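Local coordinates for putative aliphatic sulfonates-binding protein (PDB 2X26) that probably binds aliphatic sulfonates in the periplasm as the solute-binding component of an ABC-type uptake system, at residues E87-E93 against G171-D177; H106-K112 against I134-T140; P141-R145 against W156-Y162. The contacts are given in a common frame with arbitrary orientation. Residue numbers count along the deposited sequence, not the author numbering.

Interaction 1. Residues E87-E93 against G171-D177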
# COMPACT_ATOMS: atom_id res chain seq x y z
N GLU A 87 6.38 -10.33 -2.02
CA GLU A 87 6.80 -10.20 -0.61
C GLU A 87 7.47 -11.54 -0.23
O GLU A 87 6.82 -12.54 -0.25
CB GLU A 87 5.53 -9.91 0.23
CG GLU A 87 5.75 -9.59 1.70
CD GLU A 87 5.92 -8.07 1.93
OE1 GLU A 87 5.11 -7.32 1.34
OE2 GLU A 87 6.84 -7.67 2.67
N VAL A 88 8.77 -11.54 0.08
CA VAL A 88 9.56 -12.79 0.17
C VAL A 88 10.53 -12.92 1.34
O VAL A 88 10.91 -11.92 1.96
CB VAL A 88 10.37 -12.96 -1.14
CG1 VAL A 88 9.42 -12.99 -2.35
CG2 VAL A 88 11.45 -11.83 -1.27
N ILE A 89 10.91 -14.16 1.65
CA ILE A 89 12.11 -14.45 2.43
C ILE A 89 13.15 -15.03 1.47
O ILE A 89 12.88 -16.04 0.77
CB ILE A 89 11.80 -15.47 3.54
CG1 ILE A 89 10.72 -14.94 4.47
CG2 ILE A 89 13.09 -15.85 4.34
CD1 ILE A 89 10.25 -15.98 5.58
N LEU A 90 14.30 -14.37 1.39
CA LEU A 90 15.38 -14.80 0.53
C LEU A 90 16.47 -15.47 1.29
O LEU A 90 16.84 -15.04 2.39
CB LEU A 90 16.03 -13.60 -0.14
CG LEU A 90 15.20 -12.79 -1.12
CD1 LEU A 90 16.00 -11.54 -1.47
CD2 LEU A 90 14.86 -13.60 -2.42
N VAL A 91 17.04 -16.49 0.67
CA VAL A 91 18.28 -17.11 1.19
C VAL A 91 19.20 -17.22 0.03
O VAL A 91 18.77 -17.00 -1.10
CB VAL A 91 18.03 -18.52 1.80
CG1 VAL A 91 17.11 -18.38 3.02
CG2 VAL A 91 17.33 -19.44 0.76
N ALA A 92 20.47 -17.55 0.28
CA ALA A 92 21.41 -17.80 -0.84
C ALA A 92 21.00 -19.06 -1.59
O ALA A 92 20.50 -20.01 -0.95
CB ALA A 92 22.87 -17.90 -0.30
N GLU A 93 21.16 -19.12 -2.93
CA GLU A 93 20.74 -20.29 -3.73
C GLU A 93 21.07 -21.66 -3.13
O GLU A 93 20.19 -22.55 -3.00
CB GLU A 93 21.33 -20.22 -5.13
CG GLU A 93 20.69 -19.16 -5.99
CD GLU A 93 21.32 -19.04 -7.37
OE1 GLU A 93 22.57 -19.09 -7.47
OE2 GLU A 93 20.55 -18.86 -8.34
N GLY A 171 22.38 -15.45 -7.35
CA GLY A 171 22.90 -16.04 -6.12
C GLY A 171 21.87 -16.25 -5.05
O GLY A 171 22.16 -16.91 -4.04
N VAL A 172 20.65 -15.73 -5.26
CA VAL A 172 19.59 -15.84 -4.24
C VAL A 172 18.37 -16.61 -4.71
O VAL A 172 18.11 -16.77 -5.91
CB VAL A 172 19.19 -14.47 -3.62
CG1 VAL A 172 20.40 -13.77 -3.03
CG2 VAL A 172 18.47 -13.58 -4.65
N ARG A 173 17.61 -17.07 -3.73
CA ARG A 173 16.47 -17.93 -3.95
C ARG A 173 15.36 -17.53 -2.96
O ARG A 173 15.60 -17.16 -1.78
CB ARG A 173 16.95 -19.39 -3.79
CG ARG A 173 16.02 -20.39 -3.14
CD ARG A 173 16.55 -21.83 -3.37
NE ARG A 173 17.55 -22.28 -2.41
CZ ARG A 173 17.30 -22.71 -1.17
NH1 ARG A 173 16.08 -22.73 -0.66
NH2 ARG A 173 18.32 -23.09 -0.41
N VAL A 174 14.15 -17.53 -3.46
CA VAL A 174 12.98 -17.31 -2.60
C VAL A 174 12.74 -18.59 -1.76
O VAL A 174 12.43 -19.65 -2.31
CB VAL A 174 11.78 -16.94 -3.44
CG1 VAL A 174 10.48 -16.92 -2.61
CG2 VAL A 174 11.98 -15.59 -4.08
N LEU A 175 12.91 -18.49 -0.44
CA LEU A 175 12.56 -19.59 0.47
C LEU A 175 11.05 -19.68 0.67
O LEU A 175 10.48 -20.77 0.82
CB LEU A 175 13.24 -19.35 1.82
CG LEU A 175 13.04 -20.41 2.90
CD1 LEU A 175 13.84 -21.60 2.54
CD2 LEU A 175 13.47 -19.81 4.23
N LYS A 176 10.40 -18.52 0.70
CA LYS A 176 8.98 -18.46 1.03
C LYS A 176 8.44 -17.15 0.49
O LYS A 176 9.08 -16.15 0.63
CB LYS A 176 8.84 -18.51 2.56
CG LYS A 176 7.43 -18.42 3.11
CD LYS A 176 6.62 -19.58 2.68
CE LYS A 176 5.29 -19.50 3.45
NZ LYS A 176 4.43 -20.62 3.08
N ASP A 177 7.28 -17.19 -0.17
CA ASP A 177 6.60 -15.91 -0.50
C ASP A 177 5.25 -15.87 0.22
O ASP A 177 4.96 -16.74 1.06
CB ASP A 177 6.50 -15.67 -2.01
CG ASP A 177 5.55 -16.62 -2.72
OD1 ASP A 177 4.70 -17.29 -2.06
OD2 ASP A 177 5.61 -16.72 -3.97
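Begin at I89, where the backbone bonding is most distinctive. Its N donates to K176 O (2.9 Å), while its O takes the N of L175 (2.7 Å), so two successive residues on one strand face a single residue on the other. That is a classic beta bulge, and it shifts the antiparallel register by one. Further along, V91 forms a regular hydrogen-bonded pair with R173: V91 N to R173 O and R173 N to V91 O are both 2.9 Å. E93 N then closes the ladder on G171 O at 2.7 Å; G171 sits at phi 90°, where a CB would jam against the carbonyl O of the residue before.

E93 O is satisfied by the R173 side chain, whose NE reaches it at 2.7 Å; a weak second bond runs from R173 NH2 to E93 O at 3.2 Å. V91 CG2 lies over one face of that guanidinium, and NH2 also bonds the carbonyl of I97. In a type II periplasmic binding protein lobe, 87-92 is the strand that runs antiparallel to its neighbours, with 172-177 forming the outermost strand. V88 and L90 turn their backbone polar groups the other way, to I158 and W156 of strand 155-159.

V88, L90 and V174 share the face packed on helix 162-169: V88 CG1 meets V174 CG2 at 4.0 Å, and L90 CD2 meets V174 CG2 at 3.9 Å. Toward the other face, L175 CD2 sits 4.0 Å from I89 CG2 and 4.1 Å from V91 CG1. The charged ends look elsewhere: E87 to S115, K176 to Q126 and D177 to T179.

Interaction 2. Residues H106-K112 against I134-T140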
# COMPACT_ATOMS: atom_id res chain seq x y z
N HIS A 106 18.63 -19.44 13.29
CA HIS A 106 19.40 -18.58 12.36
C HIS A 106 19.06 -17.10 12.45
O HIS A 106 18.06 -16.72 13.07
CB HIS A 106 19.27 -19.08 10.92
CG HIS A 106 20.00 -20.35 10.66
ND1 HIS A 106 19.36 -21.54 10.37
CD2 HIS A 106 21.32 -20.63 10.67
CE1 HIS A 106 20.25 -22.50 10.22
NE2 HIS A 106 21.45 -21.97 10.40
N LYS A 107 19.92 -16.26 11.84
CA LYS A 107 19.72 -14.81 11.85
C LYS A 107 18.90 -14.39 10.62
O LYS A 107 19.25 -14.73 9.48
CB LYS A 107 21.06 -14.07 11.85
CG LYS A 107 22.00 -14.43 12.98
CD LYS A 107 23.39 -13.85 12.64
CE LYS A 107 24.53 -14.67 13.12
NZ LYS A 107 24.92 -14.30 14.50
N VAL A 108 17.81 -13.68 10.86
CA VAL A 108 16.99 -13.22 9.76
C VAL A 108 16.88 -11.69 9.81
O VAL A 108 16.37 -11.15 10.81
CB VAL A 108 15.59 -13.86 9.86
CG1 VAL A 108 14.71 -13.40 8.67
CG2 VAL A 108 15.67 -15.43 9.91
N ALA A 109 17.25 -11.01 8.72
CA ALA A 109 17.15 -9.56 8.68
C ALA A 109 15.80 -9.14 8.11
O ALA A 109 15.32 -9.78 7.17
CB ALA A 109 18.24 -9.01 7.81
N PHE A 110 15.24 -8.07 8.66
CA PHE A 110 14.00 -7.42 8.14
C PHE A 110 13.77 -6.12 8.91
O PHE A 110 14.31 -5.96 10.00
CB PHE A 110 12.77 -8.32 8.33
CG PHE A 110 12.52 -8.71 9.79
CD1 PHE A 110 11.56 -8.04 10.56
CD2 PHE A 110 13.27 -9.72 10.39
CE1 PHE A 110 11.36 -8.40 11.91
CE2 PHE A 110 13.10 -10.05 11.74
CZ PHE A 110 12.13 -9.40 12.48
N GLN A 111 12.88 -5.26 8.41
CA GLN A 111 12.57 -4.00 9.09
C GLN A 111 11.49 -4.18 10.16
O GLN A 111 10.42 -4.72 9.89
CB GLN A 111 12.15 -2.90 8.08
CG GLN A 111 12.00 -1.54 8.77
CD GLN A 111 11.68 -0.42 7.78
OE1 GLN A 111 12.57 0.23 7.25
NE2 GLN A 111 10.42 -0.16 7.58
N LYS A 112 11.78 -3.75 11.39
CA LYS A 112 10.80 -3.91 12.46
C LYS A 112 9.51 -3.18 12.10
O LYS A 112 9.55 -2.03 11.64
CB LYS A 112 11.33 -3.40 13.83
CG LYS A 112 10.35 -3.71 14.99
CD LYS A 112 10.89 -3.28 16.38
CE LYS A 112 9.70 -3.08 17.35
NZ LYS A 112 10.13 -2.84 18.75
N ILE A 134 14.26 -17.85 16.48
CA ILE A 134 15.34 -17.36 15.60
C ILE A 134 16.05 -16.16 16.25
O ILE A 134 15.76 -15.81 17.40
CB ILE A 134 14.82 -16.90 14.20
CG1 ILE A 134 13.90 -15.70 14.35
CG2 ILE A 134 14.02 -18.05 13.52
CD1 ILE A 134 13.59 -14.95 13.04
N GLN A 135 16.96 -15.54 15.52
CA GLN A 135 17.59 -14.30 15.95
C GLN A 135 17.11 -13.13 15.08
O GLN A 135 17.71 -12.87 14.01
CB GLN A 135 19.11 -14.45 15.90
CG GLN A 135 19.69 -15.32 17.02
CD GLN A 135 21.09 -14.88 17.48
OE1 GLN A 135 22.09 -15.12 16.80
NE2 GLN A 135 21.15 -14.23 18.64
N PRO A 136 16.03 -12.42 15.49
CA PRO A 136 15.49 -11.37 14.61
C PRO A 136 16.46 -10.26 14.57
O PRO A 136 17.00 -9.86 15.63
CB PRO A 136 14.21 -10.92 15.34
CG PRO A 136 13.81 -12.12 16.16
CD PRO A 136 15.16 -12.60 16.68
N THR A 137 16.71 -9.76 13.36
CA THR A 137 17.79 -8.82 13.15
C THR A 137 17.19 -7.58 12.49
O THR A 137 16.94 -7.59 11.27
CB THR A 137 18.84 -9.46 12.26
OG1 THR A 137 19.31 -10.68 12.86
CG2 THR A 137 19.99 -8.54 12.09
N TYR A 138 16.90 -6.57 13.30
CA TYR A 138 16.03 -5.47 12.86
C TYR A 138 16.83 -4.45 12.08
O TYR A 138 17.67 -3.77 12.66
CB TYR A 138 15.36 -4.82 14.07
CG TYR A 138 14.48 -5.78 14.89
CD1 TYR A 138 13.27 -6.23 14.38
CD2 TYR A 138 14.86 -6.21 16.20
CE1 TYR A 138 12.44 -7.08 15.10
CE2 TYR A 138 14.02 -7.09 16.93
CZ TYR A 138 12.80 -7.51 16.35
OH TYR A 138 11.91 -8.37 16.98
N LEU A 139 16.60 -4.37 10.76
CA LEU A 139 17.42 -3.50 9.90
C LEU A 139 16.59 -2.92 8.77
O LEU A 139 15.79 -3.62 8.20
CB LEU A 139 18.52 -4.34 9.25
CG LEU A 139 19.55 -4.97 10.22
CD1 LEU A 139 20.50 -5.89 9.47
CD2 LEU A 139 20.28 -3.81 10.86
N THR A 140 16.88 -1.69 8.36
CA THR A 140 16.18 -1.13 7.20
C THR A 140 16.78 -1.75 5.92
O THR A 140 17.80 -2.42 5.99
CB THR A 140 16.27 0.38 7.21
OG1 THR A 140 17.65 0.75 7.11
CG2 THR A 140 15.68 0.92 8.55
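Five backbone hydrogen bonds zip these parallel strands together. Q135 N donates to H106 O and T137 N to V108 O, each at 2.9 Å; L139 N reaches F110 O, also at 2.9 Å. In the reverse direction the bonds are longer, V108 N to Q135 O at 3.3 Å and F110 N to T137 O at 3.2 Å. Q135 O takes a second donor from its own strand, T137 OG1 at 2.9 Å. CA-H...O contacts fill in between, such as A109 CA to T137 O at 3.3 Å.

P136 pairs with V108 at a position whose own N and O point off the edge of the sheet, so a proline costs the ladder no bond. Its ring joins V108, F110 and Y138 on one face. There F110 CZ touches P136 CB at 3.8 Å and Y138 CE1 at 3.5 Å, the two aromatic rings meeting obliquely with planes at 71°, and V108 CG2 rests 3.8 Å from I134 CD1. Helix 115-126, which links the two strands in a beta-alpha-beta unit, packs on this face through L120 and H117; the H117 ring meets F110 edge-to-face. K112 lays its aliphatic chain across the Y138 ring, with CB 3.5 Å from CD1.

On the opposite face sit K107, A109, Q135 and T137. A109 CB meets L139 CD1 at 4.2 Å, and both residues pack on A144 of helix 141-149. Main-chain bonds therefore fix the register, while the side chains bind the sheet's edge to a helix on each face.

Interaction 3. Residues P141-R145 against W156-Y162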
# COMPACT_ATOMS: atom_id res chain seq x y z
N PRO A 141 16.11 -1.61 4.77
CA PRO A 141 16.51 -2.42 3.63
C PRO A 141 17.97 -2.22 3.21
O PRO A 141 18.64 -3.22 2.95
CB PRO A 141 15.55 -1.98 2.51
CG PRO A 141 14.33 -1.57 3.24
CD PRO A 141 14.84 -0.89 4.50
N ALA A 142 18.48 -0.98 3.18
CA ALA A 142 19.89 -0.77 2.77
C ALA A 142 20.86 -1.48 3.70
O ALA A 142 21.80 -2.12 3.23
CB ALA A 142 20.25 0.71 2.69
N ASP A 143 20.61 -1.38 5.02
CA ASP A 143 21.46 -2.04 6.01
C ASP A 143 21.34 -3.57 5.95
O ASP A 143 22.34 -4.30 6.18
CB ASP A 143 21.16 -1.54 7.43
CG ASP A 143 21.56 -0.08 7.65
OD1 ASP A 143 22.49 0.42 6.97
OD2 ASP A 143 20.93 0.58 8.52
N ALA A 144 20.11 -4.06 5.70
CA ALA A 144 19.88 -5.47 5.59
C ALA A 144 20.52 -6.08 4.34
O ALA A 144 21.05 -7.19 4.40
CB ALA A 144 18.36 -5.76 5.63
N ARG A 145 20.43 -5.37 3.21
CA ARG A 145 21.00 -5.80 1.93
C ARG A 145 22.50 -6.05 2.10
O ARG A 145 23.02 -7.10 1.67
CB ARG A 145 20.74 -4.75 0.84
CG ARG A 145 21.34 -5.10 -0.54
CD ARG A 145 20.98 -4.03 -1.55
NE ARG A 145 21.46 -2.72 -1.11
CZ ARG A 145 20.81 -1.56 -1.28
NH1 ARG A 145 19.63 -1.51 -1.89
NH2 ARG A 145 21.36 -0.44 -0.83
N TRP A 156 16.82 -12.89 4.44
CA TRP A 156 16.39 -11.49 4.38
C TRP A 156 14.92 -11.48 3.95
O TRP A 156 14.54 -11.97 2.87
CB TRP A 156 17.26 -10.68 3.40
CG TRP A 156 16.92 -9.21 3.26
CD1 TRP A 156 16.32 -8.42 4.17
CD2 TRP A 156 17.24 -8.37 2.15
NE1 TRP A 156 16.21 -7.13 3.70
CE2 TRP A 156 16.78 -7.08 2.46
CE3 TRP A 156 17.85 -8.59 0.91
CZ2 TRP A 156 16.90 -6.01 1.58
CZ3 TRP A 156 17.98 -7.51 0.03
CH2 TRP A 156 17.51 -6.25 0.38
N ALA A 157 14.08 -10.97 4.83
CA ALA A 157 12.66 -10.87 4.49
C ALA A 157 12.45 -9.45 4.01
O ALA A 157 12.78 -8.49 4.72
CB ALA A 157 11.79 -11.19 5.71
N ILE A 158 11.97 -9.31 2.77
CA ILE A 158 11.92 -8.01 2.08
C ILE A 158 10.86 -7.97 0.98
O ILE A 158 10.38 -9.01 0.52
CB ILE A 158 13.36 -7.68 1.48
CG1 ILE A 158 13.48 -6.20 1.03
CG2 ILE A 158 13.75 -8.67 0.41
CD1 ILE A 158 13.28 -5.18 2.16
N TRP A 159 10.47 -6.74 0.61
CA TRP A 159 9.48 -6.50 -0.43
C TRP A 159 10.12 -6.05 -1.76
O TRP A 159 11.32 -5.75 -1.83
CB TRP A 159 8.47 -5.46 0.05
CG TRP A 159 9.08 -4.17 0.52
CD1 TRP A 159 9.30 -3.05 -0.20
CD2 TRP A 159 9.54 -3.87 1.87
NE1 TRP A 159 9.87 -2.05 0.59
CE2 TRP A 159 10.01 -2.54 1.87
CE3 TRP A 159 9.54 -4.60 3.08
CZ2 TRP A 159 10.52 -1.91 3.04
CZ3 TRP A 159 10.03 -3.96 4.24
CH2 TRP A 159 10.53 -2.66 4.21
N ASP A 160 9.32 -6.05 -2.81
CA ASP A 160 9.74 -5.51 -4.11
C ASP A 160 9.73 -3.98 -4.04
O ASP A 160 8.81 -3.37 -3.45
CB ASP A 160 8.75 -5.99 -5.17
CG ASP A 160 9.34 -6.91 -6.20
OD1 ASP A 160 10.59 -6.94 -6.33
OD2 ASP A 160 8.50 -7.53 -6.95
N PRO A 161 10.67 -3.32 -4.72
CA PRO A 161 11.59 -3.86 -5.76
C PRO A 161 12.96 -4.35 -5.26
O PRO A 161 13.78 -4.79 -6.07
CB PRO A 161 11.81 -2.63 -6.66
CG PRO A 161 11.87 -1.48 -5.63
CD PRO A 161 10.60 -1.84 -4.82
N TYR A 162 13.22 -4.29 -3.96
CA TYR A 162 14.48 -4.80 -3.43
C TYR A 162 14.63 -6.28 -3.80
O TYR A 162 15.73 -6.73 -4.10
CB TYR A 162 14.50 -4.72 -1.90
CG TYR A 162 14.46 -3.30 -1.35
CD1 TYR A 162 13.31 -2.82 -0.74
CD2 TYR A 162 15.56 -2.47 -1.42
CE1 TYR A 162 13.25 -1.53 -0.23
CE2 TYR A 162 15.51 -1.15 -0.90
CZ TYR A 162 14.33 -0.72 -0.29
OH TYR A 162 14.26 0.55 0.26
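W156 lays its indole flat against the first turn of helix 141-149: R145 CA stands 4.0 Å from the centroid of its six-membered ring and 16° off the normal, a CH-pi contact. The A144 backbone passes over the same face. Close beside it, A144 CB comes to 3.2 Å from W156 NE1, and R145 CB lies 3.6 Å from W156 CH2.

P141, at the start of the helix, wedges among four side chains of the other segment. Its CB sits over the Y162 ring, 3.5 Å from the centroid and 20° off the normal, a second CH-pi contact. Its CG reaches I158 CD1 at 3.9 Å and W159 CZ2 at 3.8 Å, and CB lies 4.4 Å from W156 CZ2. R145 stretches past to bring NH1 near the edge of Y162, 4.2 Å from CD2.

No hydrogen bond crosses here. The fit is apolar and aromatic, and it spans the corner where strand 155-159 ends and the chain turns, through the cis peptide before P161, into the next helix. D160 at that corner is tied to S164 and H244.

Helix 141-149 connects strand 135-138 to the parallel strand 155-159, skipping over 107-110 between them. Such a beta-alpha-beta crossover, with the helix laid back across the sheet, belongs to the alpha/beta lobe of type II periplasmic binding proteins.

In the fold
All three contacts involve one five-stranded mixed sheet, ordered 135-138, 107-110, 155-159, 87-92, 172-177. Interaction 2 joins the first two strands and interaction 1 the last two; their centres lie 15 Å apart and they do not touch. Interaction 3 lays helix 141-149 against the middle strand 155-159, its centre about 11 Å from the centre of each of the other two, and that strand bonds both neighbours: A109 O to A157 N at 2.9 Å and L90 N to W156 O at 2.8 Å. The strand order is that of a type II periplasmic binding protein lobe; the three contacts hold together its sheet, with interactions 2 and 3, in series along the chain, enclosed by interaction 1.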